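Local coordinates for nitronate monooxygenase family protein (Pseudomonas aeruginosa, PDB 4QIT) that uses FMN and molecular oxygen to oxidatively denitrify alkyl nitronates, with the toxin propionate 3-nitronate as its best substrate, at residues Ile21-Met26 and Ala33-Val38; Arg62-Arg65 and Pro71-Val74. The protein carries 1 engineered substitution. All blocks are in the same frame, centred on the assembly; numbering follows the deposited sequence.

Contact 1. Residues Ile21-Met26 and Ala33-Val38; sequences IIQAPM and ALAAAV. With FMN (flavin mononucleotide), chain C.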
ATOM      1  N   ILE A  21       8.803  -5.740  19.852  1.00  9.63           N
ATOM      2  CA  ILE A  21       8.944  -6.402  18.554  1.00  8.92           C
ATOM      3  C   ILE A  21       8.312  -7.772  18.660  1.00 10.35           C
ATOM      4  O   ILE A  21       8.728  -8.597  19.480  1.00 11.26           O
ATOM      5  CB  ILE A  21      10.432  -6.556  18.160  1.00  9.55           C
ATOM      6  CG1 ILE A  21      11.114  -5.183  18.108  1.00 10.45           C
ATOM      7  CG2 ILE A  21      10.552  -7.260  16.814  1.00 10.50           C
ATOM      8  CD1 ILE A  21      12.623  -5.260  17.981  1.00 12.48           C
ATOM      9  N   ILE A  22       7.289  -8.005  17.847  1.00  9.06           N
ATOM     10  CA  ILE A  22       6.626  -9.295  17.781  1.00  8.79           C
ATOM     11  C   ILE A  22       7.087  -9.998  16.510  1.00  8.77           C
ATOM     12  O   ILE A  22       6.994  -9.423  15.419  1.00 10.15           O
ATOM     13  CB  ILE A  22       5.089  -9.134  17.704  1.00  9.78           C
ATOM     14  CG1 ILE A  22       4.566  -8.286  18.868  1.00 11.25           C
ATOM     15  CG2 ILE A  22       4.403 -10.501  17.665  1.00 10.48           C
ATOM     16  CD1 ILE A  22       3.052  -8.076  18.829  1.00 12.89           C
ATOM     17  N   GLN A  23       7.599 -11.223  16.634  1.00  8.20           N
ATOM     18  CA  GLN A  23       7.844 -12.046  15.456  1.00  8.50           C
ATOM     19  C   GLN A  23       6.501 -12.642  15.064  1.00  9.71           C
ATOM     20  O   GLN A  23       5.868 -13.313  15.870  1.00 10.08           O
ATOM     21  CB  GLN A  23       8.894 -13.131  15.733  1.00 10.32           C
ATOM     22  CG  GLN A  23       8.783 -14.382  14.849  1.00  9.59           C
ATOM     23  CD  GLN A  23       8.096 -15.533  15.569  1.00 11.44           C
ATOM     24  OE1 GLN A  23       8.418 -15.832  16.727  1.00 10.73           O
ATOM     25  NE2 GLN A  23       7.134 -16.171  14.903  1.00 10.41           N
ATOM     26  N   ALA A  24       6.050 -12.361  13.843  1.00  8.11           N
ATOM     27  CA  ALA A  24       4.683 -12.699  13.450  1.00  9.70           C
ATOM     28  C   ALA A  24       4.403 -14.194  13.478  1.00  9.42           C
ATOM     29  O   ALA A  24       5.238 -14.998  13.058  1.00 10.04           O
ATOM     30  CB  ALA A  24       4.370 -12.133  12.064  1.00  9.60           C
ATOM     31  N   PRO A  25       3.218 -14.575  13.969  1.00 10.74           N
ATOM     32  CA  PRO A  25       2.822 -15.967  13.788  1.00  9.16           C
ATOM     33  C   PRO A  25       2.641 -16.194  12.309  1.00 11.57           C
ATOM     34  O   PRO A  25       2.101 -15.337  11.601  1.00 12.95           O
ATOM     35  CB  PRO A  25       1.466 -16.057  14.493  1.00 11.79           C
ATOM     36  CG  PRO A  25       0.963 -14.656  14.561  1.00 14.51           C
ATOM     37  CD  PRO A  25       2.166 -13.757  14.597  1.00 10.52           C
ATOM     38  N   MET A  26       3.144 -17.322  11.845  1.00 11.19           N
ATOM     39  CA  MET A  26       3.181 -17.615  10.430  1.00 13.08           C
ATOM     40  C   MET A  26       2.918 -19.083  10.243  1.00 12.39           C
ATOM     41  O   MET A  26       3.833 -19.894  10.364  1.00 13.15           O
ATOM     42  CB  MET A  26       4.546 -17.234   9.847  1.00 12.91           C
ATOM     43  CG  MET A  26       4.820 -15.729   9.840  1.00 12.69           C
ATOM     44  SD  MET A  26       6.418 -15.340   9.108  1.00 12.99           S
ATOM     45  CE  MET A  26       7.529 -15.729  10.471  1.00 12.09           C
ATOM     46  N   ALA A  33      10.745 -23.334  18.172  1.00 12.15           N
ATOM     47  CA  ALA A  33      12.132 -22.875  18.233  1.00 13.34           C
ATOM     48  C   ALA A  33      12.264 -21.393  17.859  1.00 13.68           C
ATOM     49  O   ALA A  33      12.986 -20.651  18.522  1.00 12.16           O
ATOM     50  CB  ALA A  33      13.027 -23.734  17.349  1.00 13.81           C
ATOM     51  N   LEU A  34      11.569 -20.970  16.803  1.00 12.73           N
ATOM     52  CA  LEU A  34      11.634 -19.572  16.376  1.00 12.21           C
ATOM     53  C   LEU A  34      11.035 -18.656  17.442  1.00 11.38           C
ATOM     54  O   LEU A  34      11.644 -17.646  17.819  1.00 11.75           O
ATOM     55  CB  LEU A  34      10.915 -19.373  15.030  1.00  9.96           C
ATOM     56  CG  LEU A  34      10.834 -17.912  14.585  1.00 10.38           C
ATOM     57  CD1 LEU A  34      12.216 -17.336  14.369  1.00 13.55           C
ATOM     58  CD2 LEU A  34      10.003 -17.791  13.314  1.00 11.79           C
ATOM     59  N   ALA A  35       9.846 -19.017  17.929  1.00 10.99           N
ATOM     60  CA  ALA A  35       9.152 -18.243  18.946  1.00 10.36           C
ATOM     61  C   ALA A  35      10.003 -18.107  20.206  1.00 10.16           C
ATOM     62  O   ALA A  35      10.139 -17.011  20.766  1.00 11.19           O
ATOM     63  CB  ALA A  35       7.790 -18.884  19.276  1.00 11.29           C
ATOM     64  N   ALA A  36      10.588 -19.217  20.649  1.00 12.57           N
ATOM     65  CA  ALA A  36      11.350 -19.197  21.894  1.00 12.57           C
ATOM     66  C   ALA A  36      12.610 -18.357  21.757  1.00 12.71           C
ATOM     67  O   ALA A  36      13.000 -17.662  22.696  1.00 12.53           O
ATOM     68  CB  ALA A  36      11.692 -20.599  22.328  1.00 13.88           C
ATOM     69  N   ALA A  37      13.241 -18.420  20.591  1.00 11.28           N
ATOM     70  CA  ALA A  37      14.443 -17.632  20.337  1.00 10.66           C
ATOM     71  C   ALA A  37      14.155 -16.133  20.432  1.00 12.51           C
ATOM     72  O   ALA A  37      14.898 -15.379  21.071  1.00 13.04           O
ATOM     73  CB  ALA A  37      15.046 -17.992  18.987  1.00 12.67           C
ATOM     74  N   VAL A  38      13.058 -15.700  19.812  1.00 10.99           N
ATOM     75  CA  VAL A  38      12.677 -14.293  19.859  1.00  9.63           C
ATOM     76  C   VAL A  38      12.282 -13.849  21.267  1.00  9.79           C
ATOM     77  O   VAL A  38      12.696 -12.783  21.731  1.00 11.71           O
ATOM     78  CB  VAL A  38      11.544 -14.012  18.853  1.00  9.60           C
ATOM     79  CG1 VAL A  38      11.048 -12.590  18.979  1.00 11.34           C
ATOM     80  CG2 VAL A  38      12.047 -14.283  17.446  1.00 11.16           C
TER
HETATM   81  N1  FMN C 401      -0.826 -13.789  10.237  1.00 26.23           N
HETATM   82  C2  FMN C 401      -1.689 -14.551  11.014  1.00 22.75           C
HETATM   83  O2  FMN C 401      -2.524 -13.983  11.707  1.00 31.43           O
HETATM   84  N3  FMN C 401      -1.607 -15.925  11.046  1.00 21.59           N
HETATM   85  C4  FMN C 401      -0.663 -16.551  10.260  1.00 21.28           C
HETATM   86  O4  FMN C 401      -0.560 -17.774  10.243  1.00 20.96           O
HETATM   87  C4A FMN C 401       0.191 -15.797   9.475  1.00 27.42           C
HETATM   88  N5  FMN C 401       1.114 -16.452   8.704  1.00 27.68           N
HETATM   89  C5A FMN C 401       1.998 -15.746   7.925  1.00 23.83           C
HETATM   90  C6  FMN C 401       2.924 -16.454   7.172  1.00 22.71           C
HETATM   91  C7  FMN C 401       3.841 -15.790   6.383  1.00 21.93           C
HETATM   92  C7M FMN C 401       4.827 -16.626   5.617  1.00 23.97           C
HETATM   93  C8  FMN C 401       3.819 -14.397   6.322  1.00 21.00           C
HETATM   94  C8M FMN C 401       4.799 -13.663   5.452  1.00 22.62           C
HETATM   95  C9  FMN C 401       2.878 -13.688   7.078  1.00 23.22           C
HETATM   96  C9A FMN C 401       1.959 -14.359   7.893  1.00 24.50           C
HETATM   97  N10 FMN C 401       1.014 -13.682   8.665  1.00 25.57           N
HETATM   98  C10 FMN C 401       0.124 -14.409   9.452  1.00 24.26           C
HETATM   99  C1' FMN C 401       0.932 -12.177   8.622  1.00 23.08           C
HETATM  100  C2' FMN C 401       1.735 -11.500   9.719  1.00 23.73           C
HETATM  101  O2' FMN C 401       1.050 -11.621  10.939  1.00 23.23           O
HETATM  102  C3' FMN C 401       1.913 -10.015   9.431  1.00 20.65           C
HETATM  103  O3' FMN C 401       0.703  -9.402   9.038  1.00 19.08           O
HETATM  104  C4' FMN C 401       2.891  -9.884   8.286  1.00 18.01           C
HETATM  105  O4' FMN C 401       3.882 -10.889   8.392  1.00 20.42           O
HETATM  106  C5' FMN C 401       3.565  -8.525   8.377  1.00 17.85           C
HETATM  107  O5' FMN C 401       4.124  -8.324   7.115  1.00 10.56           O
HETATM  108  P   FMN C 401       5.686  -8.484   6.860  1.00  7.93           P
HETATM  109  O1P FMN C 401       6.428  -8.313   8.159  1.00 10.49           O
HETATM  110  O2P FMN C 401       6.055  -7.471   5.821  1.00  8.78           O
HETATM  111  O3P FMN C 401       5.855  -9.881   6.361  1.00 10.36           O
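Leu34, near the N-terminal end of helix 32-41, lays its CD2 branch beside the amide of Gln23, with CD2 3.7 Å from NE2. The same methyl also meets the end of Met26, whose CE lies 4.3 Å from it, an apolar touch at the flavin side of the contact. One residue on, Ala35 offers backbone: its CA sits 3.4 Å from Gln23 OE1, a van der Waals approach without a hydrogen bond. A turn after Leu34, Val38 sets both methyls against the base of the glutamine, CG2 being 3.8 Å from Gln23 CB.

Gln23 CB thus faces Val38, and the bend at chi2 (-100°) carries the amide across to Leu34 and Ala35. NE2 reaches Ala24 O at 2.9 Å, an angled bond (134° at the hydrogen) with the donor above the carbonyl plane, tying the buried amide to its own strand end. Met26 SD is 3.8 Å from FMN C7, over the flavin's dimethylbenzene ring.

Strand and helix axes run antiparallel (167°) and 9.2 Å apart, as expected for the first beta-alpha pair of a TIM barrel, whose strand-end loop here lines the FMN pocket.

Contact 2. Residues Arg62-Arg65 and Pro71-Val74; sequences REVR and PFNV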
ATOM      1  N   ARG A  62       3.181 -26.097  24.889  1.00 17.49           N
ATOM      2  CA  ARG A  62       4.083 -26.665  25.876  1.00 19.95           C
ATOM      3  C   ARG A  62       5.502 -26.788  25.341  1.00 17.17           C
ATOM      4  O   ARG A  62       6.465 -26.622  26.093  1.00 17.35           O
ATOM      5  CB  ARG A  62       3.543 -28.000  26.384  1.00 19.90           C
ATOM      6  CG  ARG A  62       2.264 -27.803  27.168  1.00 20.56           C
ATOM      7  CD  ARG A  62       1.748 -29.072  27.801  1.00 26.20           C
ATOM      8  NE  ARG A  62       0.554 -28.789  28.592  1.00 26.94           N
ATOM      9  CZ  ARG A  62      -0.032 -29.662  29.405  1.00 31.55           C
ATOM     10  NH1 ARG A  62       0.471 -30.880  29.544  1.00 31.33           N
ATOM     11  NH2 ARG A  62      -1.117 -29.309  30.081  1.00 26.13           N
ATOM     12  N   GLU A  63       5.643 -27.045  24.042  1.00 16.20           N
ATOM     13  CA  GLU A  63       6.977 -27.084  23.448  1.00 17.67           C
ATOM     14  C   GLU A  63       7.673 -25.728  23.570  1.00 16.67           C
ATOM     15  O   GLU A  63       8.861 -25.660  23.901  1.00 18.00           O
ATOM     16  CB  GLU A  63       6.927 -27.523  21.980  1.00 19.05           C
ATOM     17  CG  GLU A  63       6.599 -29.001  21.784  1.00 27.88           C
ATOM     18  CD  GLU A  63       6.644 -29.429  20.324  1.00 34.14           C
ATOM     19  OE1 GLU A  63       6.006 -30.453  19.985  1.00 40.15           O
ATOM     20  OE2 GLU A  63       7.317 -28.750  19.517  1.00 28.53           O
ATOM     21  N   VAL A  64       6.944 -24.651  23.288  1.00 15.68           N
ATOM     22  CA  VAL A  64       7.513 -23.310  23.433  1.00 14.50           C
ATOM     23  C   VAL A  64       7.976 -23.076  24.873  1.00 17.57           C
ATOM     24  O   VAL A  64       9.083 -22.588  25.100  1.00 16.64           O
ATOM     25  CB  VAL A  64       6.512 -22.207  23.019  1.00 13.84           C
ATOM     26  CG1 VAL A  64       7.158 -20.838  23.100  1.00 14.75           C
ATOM     27  CG2 VAL A  64       5.997 -22.461  21.599  1.00 15.04           C
ATOM     28  N   ARG A  65       7.137 -23.454  25.834  1.00 15.23           N
ATOM     29  CA  ARG A  65       7.463 -23.268  27.248  1.00 16.99           C
ATOM     30  C   ARG A  65       8.669 -24.077  27.704  1.00 19.49           C
ATOM     31  O   ARG A  65       9.321 -23.715  28.686  1.00 21.73           O
ATOM     32  CB  ARG A  65       6.259 -23.589  28.134  1.00 23.25           C
ATOM     33  CG  ARG A  65       5.209 -22.504  28.149  1.00 23.29           C
ATOM     34  CD  ARG A  65       4.317 -22.610  29.381  1.00 29.53           C
ATOM     35  NE  ARG A  65       3.032 -21.943  29.186  1.00 34.65           N
ATOM     36  CZ  ARG A  65       2.715 -20.754  29.685  1.00 30.23           C
ATOM     37  NH1 ARG A  65       3.584 -20.086  30.431  1.00 38.04           N
ATOM     38  NH2 ARG A  65       1.521 -20.235  29.451  1.00 30.59           N
ATOM     39  N   PRO A  71       7.306 -14.491  27.867  1.00 14.63           N
ATOM     40  CA  PRO A  71       6.002 -14.432  27.196  1.00 12.46           C
ATOM     41  C   PRO A  71       6.090 -14.762  25.715  1.00 12.60           C
ATOM     42  O   PRO A  71       7.070 -14.425  25.066  1.00 12.98           O
ATOM     43  CB  PRO A  71       5.608 -12.966  27.355  1.00 12.17           C
ATOM     44  CG  PRO A  71       6.253 -12.585  28.673  1.00 14.86           C
ATOM     45  CD  PRO A  71       7.586 -13.248  28.610  1.00 15.94           C
ATOM     46  N   PHE A  72       5.053 -15.412  25.202  1.00 11.66           N
ATOM     47  CA  PHE A  72       4.912 -15.637  23.766  1.00 10.87           C
ATOM     48  C   PHE A  72       3.444 -15.552  23.368  1.00 12.74           C
ATOM     49  O   PHE A  72       2.552 -15.497  24.220  1.00 12.84           O
ATOM     50  CB  PHE A  72       5.544 -16.972  23.331  1.00 11.07           C
ATOM     51  CG  PHE A  72       4.947 -18.178  24.004  1.00 13.84           C
ATOM     52  CD1 PHE A  72       5.450 -18.625  25.220  1.00 11.43           C
ATOM     53  CD2 PHE A  72       3.890 -18.866  23.427  1.00 13.57           C
ATOM     54  CE1 PHE A  72       4.908 -19.739  25.849  1.00 17.65           C
ATOM     55  CE2 PHE A  72       3.345 -19.983  24.050  1.00 14.33           C
ATOM     56  CZ  PHE A  72       3.859 -20.416  25.268  1.00 18.79           C
ATOM     57  N   ASN A  73       3.218 -15.555  22.058  1.00 11.30           N
ATOM     58  CA  ASN A  73       1.937 -15.244  21.436  1.00 10.71           C
ATOM     59  C   ASN A  73       1.441 -16.478  20.687  1.00 11.68           C
ATOM     60  O   ASN A  73       2.203 -17.136  19.966  1.00 11.90           O
ATOM     61  CB  ASN A  73       2.175 -14.055  20.485  1.00  9.99           C
ATOM     62  CG  ASN A  73       0.989 -13.722  19.585  1.00 10.80           C
ATOM     63  OD1 ASN A  73      -0.186 -13.916  19.935  1.00 13.04           O
ATOM     64  ND2 ASN A  73       1.303 -13.167  18.411  1.00 10.77           N
ATOM     65  N   VAL A  74       0.170 -16.810  20.893  1.00 10.79           N
ATOM     66  CA  VAL A  74      -0.457 -17.942  20.220  1.00 12.00           C
ATOM     67  C   VAL A  74      -1.578 -17.422  19.332  1.00 10.41           C
ATOM     68  O   VAL A  74      -2.485 -16.738  19.814  1.00 10.49           O
ATOM     69  CB  VAL A  74      -0.993 -18.974  21.229  1.00 12.14           C
ATOM     70  CG1 VAL A  74      -1.723 -20.094  20.509  1.00 13.20           C
ATOM     71  CG2 VAL A  74       0.165 -19.533  22.052  1.00 11.58           C
TER
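Phe72, with the largest share of the buried surface, points its side chain from segment 71-74 toward helix 54-65 and meets Val64 and Arg65 in two different ways. Val64 comes over a face of the ring: its CG1 methyl stands 3.5 Å from the ring centroid of Phe72 and only 12° off the ring normal, which identifies a CH-pi contact centred on the ring. CG1 is placed there by a first torsion that sets it anti to the backbone N of Val64 (chi1 -177°). CB of the same valine is 3.9 Å from Phe72 CZ, extending the touch toward the far end of the ring.

Arg65 approaches from the edge instead. Its CG lies near the ring plane, 3.6 Å from Phe72 CE1, and the two side chains cross at about a right angle. Beyond this methylene the arginine runs extended to NE, and Phe72 CZ lies over one face of the guanidinium, whose plane is inclined by 68° to the ring. Phe72 also touches Ile61 of the same helix and Ser39 of helix 32-41.

Phe72 and Val64 thereby join the helix and second strand of the beta-alpha-beta unit 45-48, 54-65, 72-77 of the TIM barrel. With no hydrogen bond between the segments, the chemistry implies attachment by dispersion and CH-pi contact: the arginine gives its CG methylene to the ring edge, its guanidinium stays beside Phe72 CZ, and NH2 makes weak hydrogen bonds to the carbonyls of Glu131 and Arg132.

How the contacts relate
Contact 1 closes before contact 2 opens along the chain, and their centres lie about 9 Å apart on the same side of the chain's centre. Each joins a helix to a strand of the same eight-stranded parallel barrel sheet: helix 32-41 with strand 21-23, and helix 54-65 with strand 72-77. Strand 45-48 links the two, being bonded through its own backbone to Asn73 and through Ser46 OG to the backbone O of Gln23. Pro25 CD is 4.0 Å from Asn73 ND2, and Ala36 CB is 4.3 Å from Val64 O. The two neighbouring beta-alpha units therefore touch directly, contact 1 reaching the flavin while Phe72 of contact 2 stays about 14 Å from it, side chain to FMN.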